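Local coordinates for glycosyl hydrolase family 62 protein (Coprinopsis cinerea, PDB 5B6T) that probably removes alpha-L-arabinofuranosyl side groups from arabinoxylan, as a family 62 glycoside hydrolase with alpha-L-arabinofuranosidase activity, at residues S10-G15 / N257-D262; L94-Y99 / S172-G177; H154-D159 / L164-T169. All blocks are in the same frame, centred on the assembly; numbering follows the deposited sequence.

The three contacts sit in one five-bladed beta-propeller, the fold of family 62, whose blades surround a central calcium ion. Interaction 1 ties two loops at the blade that joins the two ends of the chain. Interaction 3 lies within a single blade, the hairpin of strands 152-158 and 163-170, and interaction 2 binds that blade to the preceding one. Interactions 2 and 3 have centres about 14 Å apart and touch where Thr169 OG1 lies 2.7 Å from Asn176 O. Interaction 1 is across the propeller, its centre about 33 Å from that of interaction 2. In interaction 3, the side chain of Ser158 is about 9 Å from the bound lead ion and about 10 Å from calcium.

Interaction 1. Residues S10-G15 / N257-D262; sequences SGPLIG and NAWTRD
Pro12 lies flat over the indole of Trp259, and the same indole reaches past it to the backbone of Ser10, a small example of how one tryptophan can hold two loops by a face and an edge at once. The tight part is the proline. Its CD stands 3.6 Å from the centroid of the five-membered ring of Trp259, only 4° off the ring normal, which makes a well-aimed CH-pi contact. Farther along the indole the fit slackens, for Pro12 CB is still 4.1 Å from Trp259 CZ3. At the rim of the indole, NE1 of Trp259 donates a hydrogen bond of 3.0 Å to Ser10 O. The bond is bent, with 145° at the hydrogen, but it enters in the carbonyl plane on a lone pair of the oxygen. Trp259 has CG between its own backbone N and carbonyl carbon (chi1 67°), a turn that swings the indole back toward residues 10-12. The opposite face of the indole is backed by Thr260 CG2, 3.8 Å above the plane, so the ring is sandwiched between a proline and a methyl.

The looser side is the outer one: Pro12 itself is exposed and Trp259 partly so, and the contact lies at the surface of the propeller. Inward, Ser10 is anchored through its OG to Leu308 N, and Trp259 also meets Phe254 and Tyr288. The chemistry implies a division of labour, in which the directional N-H bond fixes where the indole edge sits while the CH-pi contact holds its face against the proline.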
loop_
_atom_site.group_PDB
_atom_site.type_symbol
_atom_site.label_atom_id
_atom_site.label_comp_id
_atom_site.label_asym_id
_atom_site.label_seq_id
_atom_site.Cartn_x
_atom_site.Cartn_y
_atom_site.Cartn_z
ATOM N N SER A 10 -12.611 -12.465 2.886
ATOM C CA SER A 10 -12.610 -12.967 4.256
ATOM C C SER A 10 -13.341 -12.026 5.184
ATOM O O SER A 10 -13.680 -10.905 4.811
ATOM C CB SER A 10 -11.174 -13.089 4.756
ATOM O OG SER A 10 -10.609 -11.802 5.006
ATOM N N GLY A 11 -13.550 -12.469 6.413
ATOM C CA GLY A 11 -13.893 -11.559 7.476
ATOM C C GLY A 11 -12.696 -10.747 7.905
ATOM O O GLY A 11 -11.621 -10.849 7.290
ATOM N N PRO A 12 -12.862 -9.921 8.938
ATOM C CA PRO A 12 -11.696 -9.178 9.425
ATOM C C PRO A 12 -10.704 -10.151 10.019
ATOM O O PRO A 12 -11.089 -10.977 10.895
ATOM C CB PRO A 12 -12.275 -8.255 10.486
ATOM C CG PRO A 12 -13.636 -8.815 10.829
ATOM C CD PRO A 12 -14.100 -9.639 9.683
ATOM N N LEU A 13 -9.448 -10.094 9.573
ATOM C CA LEU A 13 -8.443 -11.052 9.998
ATOM C C LEU A 13 -7.537 -10.473 11.073
ATOM O O LEU A 13 -7.133 -11.192 12.002
ATOM C CB LEU A 13 -7.586 -11.521 8.831
ATOM C CG LEU A 13 -8.337 -12.243 7.694
ATOM C CD1 LEU A 13 -7.398 -12.536 6.547
ATOM C CD2 LEU A 13 -9.064 -13.499 8.151
ATOM N N ILE A 14 -7.167 -9.204 10.912
ATOM C CA ILE A 14 -6.211 -8.566 11.832
ATOM C C ILE A 14 -6.772 -7.220 12.310
ATOM O O ILE A 14 -7.107 -6.357 11.530
ATOM C CB ILE A 14 -4.841 -8.314 11.180
ATOM C CG1 ILE A 14 -4.166 -9.629 10.792
ATOM C CG2 ILE A 14 -3.926 -7.531 12.123
ATOM C CD1 ILE A 14 -2.994 -9.460 9.843
ATOM N N GLY A 15 -6.872 -7.076 13.636
ATOM C CA GLY A 15 -7.182 -5.813 14.245
ATOM C C GLY A 15 -6.230 -5.523 15.395
ATOM O O GLY A 15 -5.302 -6.290 15.664
ATOM N N ASN A 257 -20.767 -12.694 6.348
ATOM C CA ASN A 257 -21.594 -11.501 6.224
ATOM C C ASN A 257 -20.730 -10.355 5.719
ATOM O O ASN A 257 -19.512 -10.328 5.962
ATOM C CB ASN A 257 -22.227 -11.122 7.564
ATOM C CG ASN A 257 -23.090 -12.229 8.118
ATOM O OD1 ASN A 257 -24.042 -12.679 7.478
ATOM N ND2 ASN A 257 -22.759 -12.674 9.327
ATOM N N ALA A 258 -21.347 -9.392 5.042
ATOM C CA ALA A 258 -20.598 -8.229 4.562
ATOM C C ALA A 258 -20.210 -7.326 5.748
ATOM O O ALA A 258 -21.069 -6.645 6.300
ATOM C CB ALA A 258 -21.413 -7.452 3.554
ATOM N N TRP A 259 -18.934 -7.276 6.125
ATOM C CA TRP A 259 -18.516 -6.533 7.317
ATOM C C TRP A 259 -18.017 -5.121 7.020
ATOM O O TRP A 259 -17.808 -4.297 7.924
ATOM C CB TRP A 259 -17.484 -7.351 8.075
ATOM C CG TRP A 259 -16.182 -7.524 7.351
ATOM C CD1 TRP A 259 -15.868 -8.509 6.484
ATOM C CD2 TRP A 259 -15.005 -6.705 7.490
ATOM N NE1 TRP A 259 -14.573 -8.347 6.029
ATOM C CE2 TRP A 259 -14.014 -7.257 6.648
ATOM C CE3 TRP A 259 -14.696 -5.561 8.240
ATOM C CZ2 TRP A 259 -12.728 -6.708 6.534
ATOM C CZ3 TRP A 259 -13.397 -5.037 8.147
ATOM C CH2 TRP A 259 -12.447 -5.604 7.289
ATOM N N THR A 260 -17.818 -4.834 5.741
ATOM C CA THR A 260 -17.344 -3.533 5.317
ATOM C C THR A 260 -18.003 -3.180 3.994
ATOM O O THR A 260 -18.239 -4.058 3.164
ATOM C CB THR A 260 -15.797 -3.533 5.186
ATOM O OG1 THR A 260 -15.355 -2.226 4.801
ATOM C CG2 THR A 260 -15.312 -4.572 4.173
ATOM N N ARG A 261 -18.275 -1.888 3.801
ATOM C CA ARG A 261 -18.656 -1.314 2.508
ATOM C C ARG A 261 -17.520 -0.549 1.840
ATOM O O ARG A 261 -17.694 -0.054 0.733
ATOM C CB ARG A 261 -19.847 -0.360 2.683
ATOM C CG ARG A 261 -21.126 -1.058 3.133
ATOM C CD ARG A 261 -22.294 -0.071 3.102
ATOM N NE ARG A 261 -23.286 -0.441 4.108
ATOM C CZ ARG A 261 -24.115 0.406 4.728
ATOM N NH1 ARG A 261 -24.118 1.708 4.448
ATOM N NH2 ARG A 261 -24.948 -0.064 5.646
ATOM N N ASP A 262 -16.399 -0.428 2.558
ATOM C CA ASP A 262 -15.214 0.267 2.095
ATOM C C ASP A 262 -14.141 -0.741 1.767
ATOM O O ASP A 262 -13.883 -1.658 2.576
ATOM C CB ASP A 262 -14.686 1.189 3.189
ATOM C CG ASP A 262 -15.613 2.341 3.483
ATOM O OD1 ASP A 262 -15.478 3.391 2.816
ATOM O OD2 ASP A 262 -16.482 2.207 4.404
#

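Interaction 2. Residues L94-Y99 / S172-G177; sequences LWYLVY and SNFPNG
Blade-to-blade packing in the five-bladed propeller brings Tyr96, on strand 94-100, against Phe174 and Pro175 in the loop that leads into the outermost strand of the next blade. The aromatic pair illustrates an edge-to-face meeting: Phe174 presents its edge to the face of Tyr96, the centroids are 5.0 Å apart and the planes are inclined at 58°. Phe174 CE2 is the probing atom, poised 3.5 Å above the plane of the Tyr96 ring and over its centre. With CG anti to the backbone N (chi1 -179°), Phe174 stretches out from its loop far enough to bring this corner onto the tyrosine.

Pro175 crosses the tyrosine at about a right angle and meets its phenolic end obliquely, with CD 3.5 Å from Tyr96 OH and CB 4.1 Å from Tyr96 CE2. The peptide before Pro175 is cis, and Pro175 CB sits over the centre of the Phe174 ring, so phenylalanine and proline form one compact apolar patch. Tyr96 OH finds its polar partner in Gln92 OE1, while the amide nitrogen of Gln92 bonds to Phe174 O, linking the two blades through a second route. A leucine in place of Tyr96 would probably leave Phe174 CE2 without an aromatic face to rest on and Gln92 OE1 without the hydroxyl it now holds.

Around this junction, strand 94-100 runs between strands 82-89 and 104-109, Phe89 meets the Phe174 ring, Pro175 rests on Tyr106, and Val146 of strand 142-148 supports Phe174 from its own blade.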
loop_
_atom_site.group_PDB
_atom_site.type_symbol
_atom_site.label_atom_id
_atom_site.label_comp_id
_atom_site.label_asym_id
_atom_site.label_seq_id
_atom_site.Cartn_x
_atom_site.Cartn_y
_atom_site.Cartn_z
ATOM N N LEU A 94 19.690 -5.898 0.831
ATOM C CA LEU A 94 19.033 -5.254 1.969
ATOM C C LEU A 94 17.537 -5.166 1.693
ATOM O O LEU A 94 17.145 -4.809 0.578
ATOM C CB LEU A 94 19.532 -3.834 2.126
ATOM C CG LEU A 94 20.894 -3.600 2.741
ATOM C CD1 LEU A 94 21.119 -2.106 2.707
ATOM C CD2 LEU A 94 20.941 -4.139 4.166
ATOM N N TRP A 95 16.728 -5.433 2.712
ATOM C CA TRP A 95 15.319 -5.100 2.684
ATOM C C TRP A 95 15.177 -3.605 2.959
ATOM O O TRP A 95 15.927 -3.007 3.759
ATOM C CB TRP A 95 14.521 -5.884 3.726
ATOM C CG TRP A 95 14.496 -7.354 3.518
ATOM C CD1 TRP A 95 15.389 -8.251 3.982
ATOM C CD2 TRP A 95 13.498 -8.101 2.809
ATOM N NE1 TRP A 95 15.022 -9.526 3.602
ATOM C CE2 TRP A 95 13.861 -9.459 2.887
ATOM C CE3 TRP A 95 12.324 -7.751 2.135
ATOM C CZ2 TRP A 95 13.109 -10.461 2.293
ATOM C CZ3 TRP A 95 11.560 -8.764 1.547
ATOM C CH2 TRP A 95 11.974 -10.101 1.626
ATOM N N TYR A 96 14.222 -2.995 2.251
ATOM C CA TYR A 96 13.799 -1.619 2.472
ATOM C C TYR A 96 12.388 -1.616 2.998
ATOM O O TYR A 96 11.553 -2.460 2.578
ATOM C CB TYR A 96 13.881 -0.773 1.185
ATOM C CG TYR A 96 15.252 -0.248 0.881
ATOM C CD1 TYR A 96 16.261 -1.083 0.459
ATOM C CD2 TYR A 96 15.544 1.104 1.033
ATOM C CE1 TYR A 96 17.549 -0.601 0.220
ATOM C CE2 TYR A 96 16.807 1.586 0.798
ATOM C CZ TYR A 96 17.803 0.744 0.394
ATOM O OH TYR A 96 19.082 1.232 0.157
ATOM N N LEU A 97 12.117 -0.662 3.885
ATOM C CA LEU A 97 10.771 -0.349 4.373
ATOM C C LEU A 97 10.583 1.154 4.112
ATOM O O LEU A 97 11.285 1.981 4.715
ATOM C CB LEU A 97 10.649 -0.646 5.872
ATOM C CG LEU A 97 9.230 -0.627 6.428
ATOM C CD1 LEU A 97 8.368 -1.764 5.852
ATOM C CD2 LEU A 97 9.227 -0.679 7.960
ATOM N N VAL A 98 9.714 1.443 3.151
ATOM C CA VAL A 98 9.396 2.772 2.693
ATOM C C VAL A 98 8.115 3.209 3.389
ATOM O O VAL A 98 7.200 2.400 3.584
ATOM C CB VAL A 98 9.257 2.779 1.157
ATOM C CG1 VAL A 98 8.642 4.078 0.646
ATOM C CG2 VAL A 98 10.604 2.545 0.535
ATOM N N TYR A 99 8.061 4.462 3.813
ATOM C CA TYR A 99 6.907 5.000 4.556
ATOM C C TYR A 99 7.003 6.530 4.574
ATOM O O TYR A 99 7.963 7.110 4.017
ATOM C CB TYR A 99 6.858 4.436 5.997
ATOM C CG TYR A 99 8.183 4.589 6.732
ATOM C CD1 TYR A 99 9.138 3.594 6.674
ATOM C CD2 TYR A 99 8.451 5.701 7.528
ATOM C CE1 TYR A 99 10.346 3.719 7.312
ATOM C CE2 TYR A 99 9.659 5.825 8.195
ATOM C CZ TYR A 99 10.605 4.817 8.099
ATOM O OH TYR A 99 11.837 4.927 8.727
ATOM N N SER A 172 21.543 1.872 -9.716
ATOM C CA SER A 172 22.807 1.884 -8.964
ATOM C C SER A 172 22.830 2.963 -7.893
ATOM O O SER A 172 23.445 2.765 -6.855
ATOM C CB SER A 172 24.039 2.046 -9.889
ATOM O OG SER A 172 23.894 3.179 -10.717
ATOM N N ASN A 173 22.148 4.090 -8.099
ATOM C CA ASN A 173 22.195 5.177 -7.108
ATOM C C ASN A 173 21.159 5.080 -5.974
ATOM O O ASN A 173 21.348 5.699 -4.929
ATOM C CB ASN A 173 22.017 6.538 -7.766
ATOM C CG ASN A 173 23.260 6.999 -8.504
ATOM O OD1 ASN A 173 24.377 6.572 -8.203
ATOM N ND2 ASN A 173 23.071 7.872 -9.472
ATOM N N PHE A 174 20.087 4.312 -6.224
ATOM C CA PHE A 174 19.030 4.091 -5.228
ATOM C C PHE A 174 19.690 3.792 -3.871
ATOM O O PHE A 174 20.608 2.977 -3.799
ATOM C CB PHE A 174 18.089 2.969 -5.654
ATOM C CG PHE A 174 16.967 2.723 -4.680
ATOM C CD1 PHE A 174 15.790 3.443 -4.771
ATOM C CD2 PHE A 174 17.105 1.792 -3.661
ATOM C CE1 PHE A 174 14.760 3.230 -3.841
ATOM C CE2 PHE A 174 16.083 1.590 -2.728
ATOM C CZ PHE A 174 14.916 2.318 -2.822
ATOM N N PRO A 175 19.223 4.415 -2.781
ATOM C CA PRO A 175 18.050 5.267 -2.608
ATOM C C PRO A 175 18.311 6.756 -2.868
ATOM O O PRO A 175 17.397 7.564 -2.666
ATOM C CB PRO A 175 17.722 5.080 -1.129
ATOM C CG PRO A 175 19.075 4.947 -0.500
ATOM C CD PRO A 175 19.894 4.161 -1.483
ATOM N N ASN A 176 19.513 7.117 -3.314
ATOM C CA ASN A 176 19.851 8.515 -3.565
ATOM C C ASN A 176 19.514 8.925 -4.989
ATOM O O ASN A 176 19.324 8.075 -5.863
ATOM C CB ASN A 176 21.347 8.714 -3.297
ATOM C CG ASN A 176 21.716 8.347 -1.870
ATOM O OD1 ASN A 176 21.146 8.878 -0.935
ATOM N ND2 ASN A 176 22.595 7.390 -1.715
ATOM N N GLY A 177 19.421 10.219 -5.203
ATOM C CA GLY A 177 19.307 10.790 -6.532
ATOM C C GLY A 177 17.924 10.932 -7.128
ATOM O O GLY A 177 17.809 11.285 -8.289
#

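Interaction 3. Residues H154-D159 / L164-T169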
loop_
_atom_site.group_PDB
_atom_site.type_symbol
_atom_site.label_atom_id
_atom_site.label_comp_id
_atom_site.label_asym_id
_atom_site.label_seq_id
_atom_site.Cartn_x
_atom_site.Cartn_y
_atom_site.Cartn_z
ATOM N N HIS A 154 11.637 4.062 -9.411
ATOM C CA HIS A 154 10.594 5.077 -9.405
ATOM C C HIS A 154 10.005 5.200 -8.012
ATOM O O HIS A 154 9.800 4.188 -7.336
ATOM C CB HIS A 154 9.473 4.727 -10.417
ATOM C CG HIS A 154 9.979 4.557 -11.822
ATOM N ND1 HIS A 154 9.926 5.570 -12.751
ATOM C CD2 HIS A 154 10.553 3.506 -12.444
ATOM C CE1 HIS A 154 10.469 5.148 -13.884
ATOM N NE2 HIS A 154 10.827 3.889 -13.728
ATOM N N LEU A 155 9.702 6.422 -7.625
ATOM C CA LEU A 155 9.103 6.691 -6.332
ATOM C C LEU A 155 7.809 7.468 -6.549
ATOM O O LEU A 155 7.812 8.625 -7.018
ATOM C CB LEU A 155 10.092 7.473 -5.454
ATOM C CG LEU A 155 9.558 7.957 -4.093
ATOM C CD1 LEU A 155 9.109 6.797 -3.212
ATOM C CD2 LEU A 155 10.591 8.791 -3.361
ATOM N N PHE A 156 6.703 6.803 -6.260
ATOM C CA PHE A 156 5.386 7.392 -6.378
ATOM C C PHE A 156 4.901 7.904 -5.031
ATOM O O PHE A 156 5.214 7.355 -3.982
ATOM C CB PHE A 156 4.368 6.358 -6.886
ATOM C CG PHE A 156 4.574 5.935 -8.318
ATOM C CD1 PHE A 156 5.494 4.926 -8.676
ATOM C CD2 PHE A 156 3.841 6.538 -9.310
ATOM C CE1 PHE A 156 5.643 4.554 -10.004
ATOM C CE2 PHE A 156 3.987 6.156 -10.622
ATOM C CZ PHE A 156 4.882 5.168 -10.967
ATOM N N SER A 157 4.049 8.917 -5.073
ATOM C CA SER A 157 3.423 9.463 -3.886
ATOM C C SER A 157 2.154 10.239 -4.281
ATOM O O SER A 157 1.967 10.634 -5.444
ATOM C CB SER A 157 4.439 10.335 -3.117
ATOM O OG SER A 157 4.761 11.525 -3.817
ATOM N N SER A 158 1.300 10.463 -3.283
ATOM C CA SER A 158 0.046 11.168 -3.433
ATOM C C SER A 158 -0.044 12.412 -2.557
ATOM O O SER A 158 0.724 12.577 -1.628
ATOM C CB SER A 158 -1.094 10.209 -3.051
ATOM O OG SER A 158 -1.144 9.145 -3.956
ATOM N N ASP A 159 -1.016 13.294 -2.853
ATOM C CA ASP A 159 -1.203 14.462 -2.017
ATOM C C ASP A 159 -2.597 14.618 -1.418
ATOM O O ASP A 159 -2.902 15.670 -0.871
ATOM C CB ASP A 159 -0.791 15.746 -2.754
ATOM C CG ASP A 159 -1.577 15.997 -4.020
ATOM O OD1 ASP A 159 -2.536 15.255 -4.330
ATOM O OD2 ASP A 159 -1.257 17.014 -4.683
ATOM N N LEU A 164 -1.035 12.213 -8.519
ATOM C CA LEU A 164 -0.080 11.137 -8.301
ATOM C C LEU A 164 1.246 11.599 -8.873
ATOM O O LEU A 164 1.338 11.927 -10.056
ATOM C CB LEU A 164 -0.531 9.870 -9.029
ATOM C CG LEU A 164 0.430 8.670 -8.972
ATOM C CD1 LEU A 164 0.563 8.099 -7.561
ATOM C CD2 LEU A 164 -0.051 7.587 -9.920
ATOM N N TYR A 165 2.271 11.627 -8.041
ATOM C CA TYR A 165 3.603 12.080 -8.432
ATOM C C TYR A 165 4.557 10.910 -8.624
ATOM O O TYR A 165 4.412 9.848 -7.974
ATOM C CB TYR A 165 4.205 12.989 -7.366
ATOM C CG TYR A 165 3.345 14.183 -7.041
ATOM C CD1 TYR A 165 3.413 15.322 -7.802
ATOM C CD2 TYR A 165 2.480 14.175 -5.953
ATOM C CE1 TYR A 165 2.599 16.405 -7.526
ATOM C CE2 TYR A 165 1.648 15.260 -5.668
ATOM C CZ TYR A 165 1.722 16.377 -6.461
ATOM O OH TYR A 165 0.950 17.481 -6.175
ATOM N N ARG A 166 5.560 11.134 -9.475
ATOM C CA ARG A 166 6.576 10.120 -9.745
ATOM C C ARG A 166 7.966 10.752 -9.958
ATOM O O ARG A 166 8.112 11.620 -10.830
ATOM C CB ARG A 166 6.193 9.320 -10.976
ATOM C CG ARG A 166 7.099 8.130 -11.275
ATOM C CD ARG A 166 6.893 7.487 -12.632
ATOM N NE ARG A 166 7.114 8.438 -13.730
ATOM C CZ ARG A 166 8.306 8.789 -14.195
ATOM N NH1 ARG A 166 9.405 8.275 -13.695
ATOM N NH2 ARG A 166 8.388 9.671 -15.173
ATOM N N SER A 167 8.940 10.340 -9.138
ATOM C CA SER A 167 10.364 10.664 -9.335
ATOM C C SER A 167 11.074 9.420 -9.781
ATOM O O SER A 167 10.590 8.284 -9.603
ATOM C CB SER A 167 11.022 11.158 -8.044
ATOM O OG SER A 167 10.523 12.429 -7.658
ATOM N N GLN A 168 12.257 9.612 -10.358
ATOM C CA GLN A 168 13.087 8.464 -10.685
ATOM C C GLN A 168 14.543 8.695 -10.375
ATOM O O GLN A 168 14.985 9.842 -10.255
ATOM C CB GLN A 168 12.890 8.083 -12.153
ATOM C CG GLN A 168 13.161 9.236 -13.116
ATOM C CD GLN A 168 13.003 8.794 -14.546
ATOM O OE1 GLN A 168 11.917 8.337 -14.965
ATOM N NE2 GLN A 168 14.089 8.909 -15.319
ATOM N N THR A 169 15.261 7.582 -10.193
ATOM C CA THR A 169 16.700 7.574 -10.037
ATOM C C THR A 169 17.251 6.300 -10.675
ATOM O O THR A 169 16.483 5.438 -11.050
ATOM C CB THR A 169 17.129 7.678 -8.545
ATOM O OG1 THR A 169 18.524 7.982 -8.446
ATOM C CG2 THR A 169 16.866 6.411 -7.781
#
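Leu164, near the start of the second strand of this antiparallel hairpin, packs its CD1 4.0 Å from CD2 of Phe156, on the face shared with Ser158. The hairpin is the central pair of a four-stranded propeller blade, flanked by strands 142-148 and 182-186. Tyr165 turns to the other face, and its backbone pairs with Ser157 through two hydrogen bonds. Its hydroxyl runs on to Asp159, giving OD2 a 2.7 Å bond from above the carboxylate plane; His163 is a second partner of that oxygen.

Arg166 lies alongside Phe156, with CG 3.9 Å from the ring centroid and 19° off its normal, a CH-pi contact over the face. A bend at chi3 (59°) then turns its guanidinium toward His154, where NH1 donates to ND1 at 2.9 Å. That bond lies within the imidazole plane but is bent (134° at the hydrogen) and tilted from the guanidinium plane. Ser167 exchanges two backbone hydrogen bonds with Leu155, while its OG is held by Tyr125. Gln168, beside His154, accepts from Arg166 NH1 through OE1 at 2.8 Å on a lone pair.

Here NH1 is gripped twice. ND1 probably carries no proton, and the neighbouring positive charge is likely to discourage protonation of the imidazole.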